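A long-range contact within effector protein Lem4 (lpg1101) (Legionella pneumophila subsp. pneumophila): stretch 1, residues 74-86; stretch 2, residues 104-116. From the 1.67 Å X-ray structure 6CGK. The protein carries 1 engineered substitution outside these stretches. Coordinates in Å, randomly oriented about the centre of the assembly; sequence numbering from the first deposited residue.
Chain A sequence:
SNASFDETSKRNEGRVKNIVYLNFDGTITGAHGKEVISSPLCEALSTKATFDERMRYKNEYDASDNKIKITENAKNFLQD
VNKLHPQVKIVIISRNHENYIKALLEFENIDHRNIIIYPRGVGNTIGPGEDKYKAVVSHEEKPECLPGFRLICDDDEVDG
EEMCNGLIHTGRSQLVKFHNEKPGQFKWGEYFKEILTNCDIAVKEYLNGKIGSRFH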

# COMPACT_ATOMS: atom_id res chain seq x y z
N ALA A 74 0.40 10.09 -5.17
CA ALA A 74 0.16 8.95 -4.28
C ALA A 74 0.05 9.43 -2.84
O ALA A 74 -0.74 8.90 -2.06
CB ALA A 74 1.30 7.93 -4.42
N LYS A 75 0.86 10.42 -2.48
CA LYS A 75 0.77 11.02 -1.16
C LYS A 75 -0.63 11.57 -0.93
O LYS A 75 -1.26 11.28 0.09
CB LYS A 75 1.80 12.14 -1.04
CG LYS A 75 1.66 13.01 0.17
CD LYS A 75 2.66 14.17 0.06
CE LYS A 75 2.94 14.87 1.38
NZ LYS A 75 1.73 15.49 1.98
N ASN A 76 -1.11 12.38 -1.87
CA ASN A 76 -2.45 12.96 -1.72
C ASN A 76 -3.51 11.87 -1.64
O ASN A 76 -4.45 11.96 -0.84
CB ASN A 76 -2.74 13.91 -2.87
CG ASN A 76 -1.93 15.17 -2.80
OD1 ASN A 76 -1.41 15.54 -1.74
ND2 ASN A 76 -1.81 15.85 -3.93
N PHE A 77 -3.37 10.83 -2.46
CA PHE A 77 -4.32 9.71 -2.42
C PHE A 77 -4.34 9.06 -1.04
O PHE A 77 -5.41 8.85 -0.45
CB PHE A 77 -3.96 8.69 -3.51
CG PHE A 77 -4.84 7.46 -3.51
CD1 PHE A 77 -6.04 7.46 -4.20
CD2 PHE A 77 -4.44 6.31 -2.86
CE1 PHE A 77 -6.86 6.33 -4.21
CE2 PHE A 77 -5.24 5.17 -2.88
CZ PHE A 77 -6.46 5.18 -3.56
N LEU A 78 -3.16 8.74 -0.49
CA LEU A 78 -3.12 8.10 0.82
C LEU A 78 -3.72 9.00 1.89
O LEU A 78 -4.45 8.54 2.77
CB LEU A 78 -1.69 7.73 1.19
CG LEU A 78 -1.08 6.64 0.32
CD1 LEU A 78 0.47 6.59 0.43
CD2 LEU A 78 -1.76 5.30 0.71
N GLN A 79 -3.41 10.30 1.82
CA GLN A 79 -3.96 11.21 2.80
C GLN A 79 -5.48 11.32 2.66
O GLN A 79 -6.19 11.38 3.67
CB GLN A 79 -3.29 12.57 2.67
CG GLN A 79 -1.86 12.55 3.13
CD GLN A 79 -1.21 13.91 3.11
OE1 GLN A 79 -0.35 14.19 3.94
NE2 GLN A 79 -1.59 14.75 2.15
N ASP A 80 -5.98 11.34 1.42
CA ASP A 80 -7.43 11.42 1.22
C ASP A 80 -8.13 10.15 1.68
O ASP A 80 -9.19 10.22 2.32
CB ASP A 80 -7.77 11.68 -0.25
CG ASP A 80 -7.46 13.10 -0.70
OD1 ASP A 80 -7.35 14.03 0.14
OD2 ASP A 80 -7.33 13.27 -1.93
N VAL A 81 -7.58 8.98 1.32
CA VAL A 81 -8.24 7.73 1.67
C VAL A 81 -8.15 7.48 3.18
O VAL A 81 -9.06 6.89 3.77
CB VAL A 81 -7.65 6.55 0.86
CG1 VAL A 81 -8.25 5.21 1.32
CG2 VAL A 81 -7.91 6.74 -0.62
N ASN A 82 -7.06 7.92 3.83
CA ASN A 82 -6.99 7.85 5.29
C ASN A 82 -8.21 8.50 5.93
O ASN A 82 -8.69 8.04 6.98
CB ASN A 82 -5.73 8.55 5.80
CG ASN A 82 -4.52 7.63 5.88
OD1 ASN A 82 -4.62 6.39 5.89
ND2 ASN A 82 -3.33 8.25 5.93
N LYS A 83 -8.70 9.59 5.35
CA LYS A 83 -9.85 10.27 5.95
C LYS A 83 -11.13 9.46 5.79
O LYS A 83 -12.09 9.71 6.53
CB LYS A 83 -10.03 11.67 5.34
CG LYS A 83 -8.85 12.66 5.60
CD LYS A 83 -8.96 13.94 4.74
CE LYS A 83 -7.90 15.00 5.05
NZ LYS A 83 -6.63 14.79 4.27
N LEU A 84 -11.17 8.50 4.87
CA LEU A 84 -12.34 7.64 4.73
C LEU A 84 -12.33 6.47 5.70
O LEU A 84 -13.26 5.66 5.67
CB LEU A 84 -12.44 7.09 3.31
CG LEU A 84 -12.49 8.10 2.16
CD1 LEU A 84 -12.50 7.32 0.85
CD2 LEU A 84 -13.70 9.01 2.29
N HIS A 85 -11.29 6.34 6.52
CA HIS A 85 -11.27 5.29 7.52
C HIS A 85 -12.39 5.52 8.53
O HIS A 85 -12.64 6.67 8.92
CB HIS A 85 -9.91 5.28 8.22
CG HIS A 85 -9.71 4.14 9.17
ND1 HIS A 85 -10.09 4.20 10.49
CD2 HIS A 85 -9.13 2.93 9.00
CE1 HIS A 85 -9.77 3.07 11.09
NE2 HIS A 85 -9.20 2.28 10.20
N PRO A 86 -13.09 4.47 8.99
CA PRO A 86 -12.91 3.04 8.74
C PRO A 86 -13.75 2.47 7.61
O PRO A 86 -13.74 1.25 7.43
CB PRO A 86 -13.34 2.41 10.07
CG PRO A 86 -14.45 3.30 10.53
CD PRO A 86 -14.09 4.71 10.05
N LEU A 104 9.34 6.22 4.76
CA LEU A 104 8.93 7.09 3.66
C LEU A 104 7.56 7.72 3.93
O LEU A 104 7.36 8.91 3.68
CB LEU A 104 8.89 6.31 2.33
CG LEU A 104 10.25 6.45 1.60
CD1 LEU A 104 11.39 5.95 2.46
CD2 LEU A 104 10.22 5.71 0.27
N LEU A 105 6.62 6.94 4.44
CA LEU A 105 5.34 7.53 4.87
C LEU A 105 5.58 8.68 5.86
O LEU A 105 4.98 9.76 5.75
CB LEU A 105 4.46 6.45 5.47
CG LEU A 105 4.04 5.36 4.46
CD1 LEU A 105 3.39 4.15 5.18
CD2 LEU A 105 3.11 5.93 3.39
N GLU A 106 6.42 8.45 6.87
CA GLU A 106 6.69 9.50 7.85
C GLU A 106 7.36 10.73 7.23
O GLU A 106 7.04 11.86 7.60
CB GLU A 106 7.54 8.93 8.99
CG GLU A 106 6.72 7.99 9.86
CD GLU A 106 7.54 6.99 10.63
OE1 GLU A 106 8.80 7.00 10.51
OE2 GLU A 106 6.91 6.17 11.34
N PHE A 107 8.33 10.52 6.33
CA PHE A 107 8.98 11.63 5.66
C PHE A 107 7.98 12.51 4.93
O PHE A 107 8.23 13.70 4.74
CB PHE A 107 10.00 11.12 4.62
CG PHE A 107 11.16 10.33 5.18
CD1 PHE A 107 11.59 10.48 6.49
CD2 PHE A 107 11.81 9.42 4.37
CE1 PHE A 107 12.70 9.73 6.98
CE2 PHE A 107 12.94 8.68 4.83
CZ PHE A 107 13.35 8.82 6.14
N GLU A 108 6.89 11.92 4.43
CA GLU A 108 5.87 12.65 3.70
C GLU A 108 4.71 13.08 4.59
O GLU A 108 3.70 13.59 4.08
CB GLU A 108 5.36 11.79 2.54
CG GLU A 108 6.47 11.34 1.60
CD GLU A 108 6.87 12.42 0.64
OE1 GLU A 108 6.12 13.41 0.56
OE2 GLU A 108 7.94 12.31 -0.03
N ASN A 109 4.81 12.87 5.90
CA ASN A 109 3.78 13.30 6.85
C ASN A 109 2.44 12.63 6.55
O ASN A 109 1.37 13.25 6.65
CB ASN A 109 3.66 14.83 6.89
CG ASN A 109 3.02 15.34 8.18
OD1 ASN A 109 3.05 14.67 9.22
ND2 ASN A 109 2.47 16.53 8.12
N ILE A 110 2.52 11.36 6.17
CA ILE A 110 1.34 10.51 5.97
C ILE A 110 1.15 9.64 7.20
O ILE A 110 2.05 8.90 7.60
CB ILE A 110 1.50 9.63 4.72
CG1 ILE A 110 1.64 10.51 3.48
CG2 ILE A 110 0.28 8.67 4.59
CD1 ILE A 110 2.25 9.76 2.31
N ASP A 111 -0.04 9.71 7.78
CA ASP A 111 -0.34 8.89 8.93
C ASP A 111 -0.48 7.44 8.50
O ASP A 111 -1.13 7.14 7.49
CB ASP A 111 -1.65 9.42 9.56
CG ASP A 111 -2.11 8.63 10.76
OD1 ASP A 111 -1.31 7.91 11.38
OD2 ASP A 111 -3.30 8.81 11.13
N HIS A 112 0.20 6.53 9.20
CA HIS A 112 0.09 5.12 8.87
C HIS A 112 -0.48 4.31 10.04
O HIS A 112 -0.48 3.07 9.98
CB HIS A 112 1.45 4.59 8.32
CG HIS A 112 2.60 4.66 9.27
ND1 HIS A 112 2.80 3.74 10.28
CD2 HIS A 112 3.68 5.50 9.32
CE1 HIS A 112 3.91 4.03 10.93
NE2 HIS A 112 4.46 5.10 10.38
N ARG A 113 -1.02 4.98 11.06
CA ARG A 113 -1.58 4.31 12.23
C ARG A 113 -2.56 3.21 11.83
O ARG A 113 -2.61 2.16 12.46
CB ARG A 113 -2.30 5.31 13.13
N ASN A 114 -3.37 3.47 10.80
CA ASN A 114 -4.45 2.55 10.42
C ASN A 114 -4.14 1.80 9.15
O ASN A 114 -4.96 0.98 8.73
CB ASN A 114 -5.77 3.31 10.24
CG ASN A 114 -6.31 3.91 11.54
OD1 ASN A 114 -6.72 5.08 11.58
ND2 ASN A 114 -6.30 3.12 12.60
N ILE A 115 -3.00 2.06 8.51
CA ILE A 115 -2.62 1.31 7.32
C ILE A 115 -1.97 0.01 7.76
O ILE A 115 -1.06 0.00 8.61
CB ILE A 115 -1.64 2.13 6.45
CG1 ILE A 115 -2.34 3.40 5.96
CG2 ILE A 115 -1.09 1.26 5.29
CD1 ILE A 115 -1.39 4.38 5.23
N ILE A 116 -2.43 -1.11 7.18
CA ILE A 116 -1.83 -2.41 7.42
C ILE A 116 -0.71 -2.64 6.41
O ILE A 116 -0.91 -2.46 5.20
CB ILE A 116 -2.89 -3.52 7.32
CG1 ILE A 116 -3.94 -3.32 8.41
CG2 ILE A 116 -2.21 -4.89 7.42
CD1 ILE A 116 -4.87 -4.47 8.53
O HOH W 1 -2.37 11.37 6.59
O HOH W 2 -6.57 6.33 8.85

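This is a helix-against-loop contact, in which one side of a helix and the turn after it pack on an irregular segment through a small apolar centre, with a single direct hydrogen bond and two bridging waters further along. Stretch 1 continues a helix that begins earlier in the chain, and a type I turn runs from Asn-82 to His-85. Stretch 2 finishes a helix, which Glu-108 is the first residue to leave, and continues as loop. The backbones come closest at Gln-79 and Ile-110, whose CA atoms lie 6.2 Å apart, and together the stretches bury 508 Å².

Lys-75, Leu-78, Gln-79 and Asn-82 lie at positions i, i+3, i+4 and i+7, so the helical repeat brings them to the same side. Ile-110 is the apolar centre of their contact. Its CG2 lies 4.0 Å from CB of Leu-78, and its CD1 reaches to 3.9 Å from CG of Lys-75. Leu-78 also meets the end of the second helix, its CD1 lying 4.0 Å from CD2 of Leu-105. Branched aliphatic side chains suit this buried spot because they fill space without leaving polar groups unpaired.

Lys-75 combines two characters. Its CG packs on CD1 of Ile-110, while the chain beyond it runs past Glu-108; the trans run to CE, followed by an m chi4, places NZ beside OE1 of Gln-79 and O of Glu-108. There NZ of Lys-75 donates to OE1 of Gln-79 at 3.1 Å, one helical turn on. NZ of Lys-75 also lies 3.4 Å from O of Glu-108, but the angle is too poor for a hydrogen bond. OE1 of Gln-79 sits 3.3 Å from O of Asn-109; both are acceptors, so this is proximity without a bond.

Asn-82 supplies the direct polar link: its ND2 donates to O of Asp-111 at 2.9 Å. An amide suits this position because its NH2 group can donate to the carbonyl of a loop residue, Asp-111. The same ND2 of Asn-82 makes a weak bond to water 1, 3.3 Å away, and that water also accepts from N of Asp-111 at 3.1 Å. The loop is shaped locally as well, OD1 of Asp-111 accepting from N of Arg-113 at 3.0 Å.

Beyond it, a type I turn from His-112 to Ile-115 presents Asn-114 to His-85. CB of Asn-114 lies over the ring face, 3.8 Å from the centroid of the His-85 ring, a CH-pi contact that uses the flat aromatic surface. Water 2 closes this end, donating to OD1 of Asn-114 at 3.0 Å and weakly to O of Asn-82 at 3.3 Å.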